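Local coordinates for protein (S)-imine reductase (Streptomyces sp. GF3546, PDB 4OQY) that probably uses NADPH to reduce imines to amines with S selectivity, as an imine reductase built on a Rossmann-fold cofactor domain, at residues V231-A235 with F273-F278. Numbering follows the deposited sequence.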
ATOM      1  N   VAL B 231      11.915   8.064 -17.859  1.00 40.32           N
ATOM      2  CA  VAL B 231      11.754   7.569 -16.474  1.00 39.20           C
ATOM      3  C   VAL B 231      11.239   8.646 -15.508  1.00 38.16           C
ATOM      4  O   VAL B 231      11.467   9.851 -15.725  1.00 38.77           O
ATOM      5  CB  VAL B 231      13.069   6.976 -15.915  1.00 40.73           C
ATOM      6  CG1 VAL B 231      14.153   8.046 -15.791  1.00 41.85           C
ATOM      7  CG2 VAL B 231      12.831   6.282 -14.573  1.00 40.43           C
ATOM      8  N   ASP B 232      10.560   8.205 -14.442  1.00 34.86           N
ATOM      9  CA  ASP B 232       9.895   9.127 -13.523  1.00 33.85           C
ATOM     10  C   ASP B 232       9.014  10.066 -14.348  1.00 32.48           C
ATOM     11  O   ASP B 232       9.059  11.286 -14.149  1.00 32.49           O
ATOM     12  CB  ASP B 232      10.895   9.942 -12.700  1.00 34.12           C
ATOM     13  CG  ASP B 232      10.221  10.728 -11.597  1.00 34.36           C
ATOM     14  OD1 ASP B 232       9.185  10.263 -11.072  1.00 33.86           O
ATOM     15  OD2 ASP B 232      10.724  11.812 -11.256  1.00 35.05           O
ATOM     16  N   ARG B 233       8.258   9.495 -15.291  1.00 30.83           N
ATOM     17  CA  ARG B 233       7.322  10.275 -16.116  1.00 30.12           C
ATOM     18  C   ARG B 233       5.899   9.898 -15.756  1.00 27.82           C
ATOM     19  O   ARG B 233       5.507   8.728 -15.853  1.00 26.36           O
ATOM     20  CB  ARG B 233       7.518  10.044 -17.623  1.00 31.62           C
ATOM     21  CG  ARG B 233       8.630  10.886 -18.252  1.00 33.88           C
ATOM     22  CD  ARG B 233       8.829  10.641 -19.754  1.00 35.25           C
ATOM     23  NE  ARG B 233       7.659  11.016 -20.563  1.00 36.37           N
ATOM     24  CZ  ARG B 233       6.888  10.183 -21.275  1.00 36.76           C
ATOM     25  NH1 ARG B 233       7.118   8.869 -21.326  1.00 37.30           N
ATOM     26  NH2 ARG B 233       5.865  10.679 -21.963  1.00 38.16           N
ATOM     27  N   LEU B 234       5.114  10.895 -15.366  1.00 26.49           N
ATOM     28  CA  LEU B 234       3.700  10.672 -15.048  1.00 25.51           C
ATOM     29  C   LEU B 234       2.941   9.910 -16.145  1.00 24.62           C
ATOM     30  O   LEU B 234       2.121   9.048 -15.830  1.00 23.89           O
ATOM     31  CB  LEU B 234       2.995  11.995 -14.757  1.00 25.87           C
ATOM     32  CG  LEU B 234       1.507  11.847 -14.449  1.00 25.74           C
ATOM     33  CD1 LEU B 234       1.320  11.155 -13.118  1.00 25.30           C
ATOM     34  CD2 LEU B 234       0.821  13.192 -14.421  1.00 26.49           C
ATOM     35  N   ALA B 235       3.200  10.239 -17.411  1.00 24.60           N
ATOM     36  CA  ALA B 235       2.558   9.564 -18.550  1.00 24.50           C
ATOM     37  C   ALA B 235       2.688   8.042 -18.548  1.00 24.24           C
ATOM     38  O   ALA B 235       1.761   7.330 -18.921  1.00 22.98           O
ATOM     39  CB  ALA B 235       3.103  10.111 -19.851  1.00 25.17           C
ATOM     40  N   PHE B 273       0.912  17.802 -16.594  1.00 25.26           N
ATOM     41  CA  PHE B 273       2.049  17.121 -15.910  1.00 24.78           C
ATOM     42  C   PHE B 273       2.597  15.829 -16.569  1.00 24.40           C
ATOM     43  O   PHE B 273       3.457  15.156 -15.961  1.00 23.95           O
ATOM     44  CB  PHE B 273       1.706  16.823 -14.436  1.00 24.08           C
ATOM     45  CG  PHE B 273       1.577  18.040 -13.551  1.00 24.72           C
ATOM     46  CD1 PHE B 273       2.693  18.793 -13.219  1.00 25.34           C
ATOM     47  CD2 PHE B 273       0.341  18.427 -13.015  1.00 24.82           C
ATOM     48  CE1 PHE B 273       2.593  19.919 -12.419  1.00 26.07           C
ATOM     49  CE2 PHE B 273       0.248  19.538 -12.200  1.00 25.50           C
ATOM     50  CZ  PHE B 273       1.366  20.294 -11.911  1.00 26.12           C
ATOM     51  N   ALA B 274       2.163  15.472 -17.784  1.00 24.84           N
ATOM     52  CA  ALA B 274       2.577  14.199 -18.420  1.00 24.67           C
ATOM     53  C   ALA B 274       4.081  13.913 -18.325  1.00 25.10           C
ATOM     54  O   ALA B 274       4.485  12.773 -18.044  1.00 24.22           O
ATOM     55  CB  ALA B 274       2.137  14.142 -19.881  1.00 25.08           C
ATOM     56  N   GLU B 275       4.901  14.941 -18.556  1.00 26.68           N
ATOM     57  CA  GLU B 275       6.356  14.753 -18.633  1.00 27.66           C
ATOM     58  C   GLU B 275       7.048  15.020 -17.318  1.00 27.78           C
ATOM     59  O   GLU B 275       8.264  14.913 -17.222  1.00 28.30           O
ATOM     60  CB  GLU B 275       6.962  15.647 -19.692  1.00 29.38           C
ATOM     61  CG  GLU B 275       6.357  15.452 -21.069  1.00 30.17           C
ATOM     62  CD  GLU B 275       6.527  14.052 -21.609  1.00 30.03           C
ATOM     63  OE1 GLU B 275       7.522  13.377 -21.263  1.00 30.34           O
ATOM     64  OE2 GLU B 275       5.661  13.614 -22.393  1.00 30.87           O
ATOM     65  N   ASN B 276       6.283  15.353 -16.296  1.00 27.62           N
ATOM     66  CA  ASN B 276       6.867  15.594 -15.004  1.00 27.74           C
ATOM     67  C   ASN B 276       6.982  14.336 -14.186  1.00 26.99           C
ATOM     68  O   ASN B 276       6.462  13.288 -14.544  1.00 25.96           O
ATOM     69  CB  ASN B 276       6.046  16.636 -14.265  1.00 28.07           C
ATOM     70  CG  ASN B 276       6.098  17.983 -14.950  1.00 29.30           C
ATOM     71  OD1 ASN B 276       5.205  18.329 -15.728  1.00 29.39           O
ATOM     72  ND2 ASN B 276       7.152  18.738 -14.691  1.00 29.99           N
ATOM     73  N   SER B 277       7.656  14.482 -13.058  1.00 27.69           N
ATOM     74  CA  SER B 277       7.821  13.411 -12.087  1.00 27.41           C
ATOM     75  C   SER B 277       6.489  12.992 -11.463  1.00 26.81           C
ATOM     76  O   SER B 277       5.517  13.769 -11.459  1.00 26.57           O
ATOM     77  CB  SER B 277       8.806  13.882 -11.006  1.00 28.26           C
ATOM     78  OG  SER B 277       8.475  13.404  -9.720  1.00 28.21           O
ATOM     79  N   PHE B 278       6.446  11.760 -10.950  1.00 26.14           N
ATOM     80  CA  PHE B 278       5.272  11.234 -10.249  1.00 25.81           C
ATOM     81  C   PHE B 278       4.875  12.053  -9.078  1.00 25.46           C
ATOM     82  O   PHE B 278       3.712  12.114  -8.730  1.00 25.00           O
ATOM     83  CB  PHE B 278       5.533   9.815  -9.742  1.00 26.08           C
ATOM     84  CG  PHE B 278       5.495   8.833 -10.826  1.00 26.67           C
ATOM     85  CD1 PHE B 278       4.325   8.621 -11.497  1.00 27.00           C
ATOM     86  CD2 PHE B 278       6.634   8.181 -11.233  1.00 27.56           C
ATOM     87  CE1 PHE B 278       4.280   7.735 -12.540  1.00 27.23           C
ATOM     88  CE2 PHE B 278       6.599   7.289 -12.290  1.00 27.62           C
ATOM     89  CZ  PHE B 278       5.417   7.067 -12.945  1.00 27.15           C
TER
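Arg233 and Glu275 run alongside each other, pointing the same way, and join in a two-pronged salt bridge with guanidinium and carboxylate planes only 14° apart. Arg233 NH2 reaches Glu275 OE2 at 3.0 Å on the syn side of the carboxylate. Arg233 NE also donates to Glu275 OE1, though the modelled 2.5 Å is very short and its exact length is doubtful. Both chains are kinked to make this fit, Arg233 at chi3 (64°) and Glu275 at chi2 (-61°), which brings their charged ends together although both CB atoms start out facing away. Asp232 provides the other side-chain grip: its OD1 accepts a hydrogen bond from the backbone N of Phe278 at 3.1 Å, a nearly straight bond that arrives from above the carboxylate plane. Ser277 OG, near the same carboxylate, is hydrogen-bonded to Ser279.

Arg233 is the N-cap of helix 234-251, and the first two amides of that helix are satisfied by carbonyls from the loop between helices 256-270 and 281-285, in the C-terminal helical domain. Leu234 N donates to Asn276 O at 2.9 Å, almost straight down the carbonyl bond; Ala235 N donates to Ala274 O, also at 2.9 Å, on a lone pair in the carbonyl plane. A type I turn from Phe273 to Asn276, closed by Asn276 N to Phe273 O, carries both acceptors.

One face of the Phe278 ring lies against the Arg233-Leu234 peptide, and the ring also meets Trp177 of the second subunit. Leu234 CD2 makes an apolar contact with Phe273 CB at 3.7 Å, and the Leu234 side chain continues onto Phe265 and Met269 of helix 256-270.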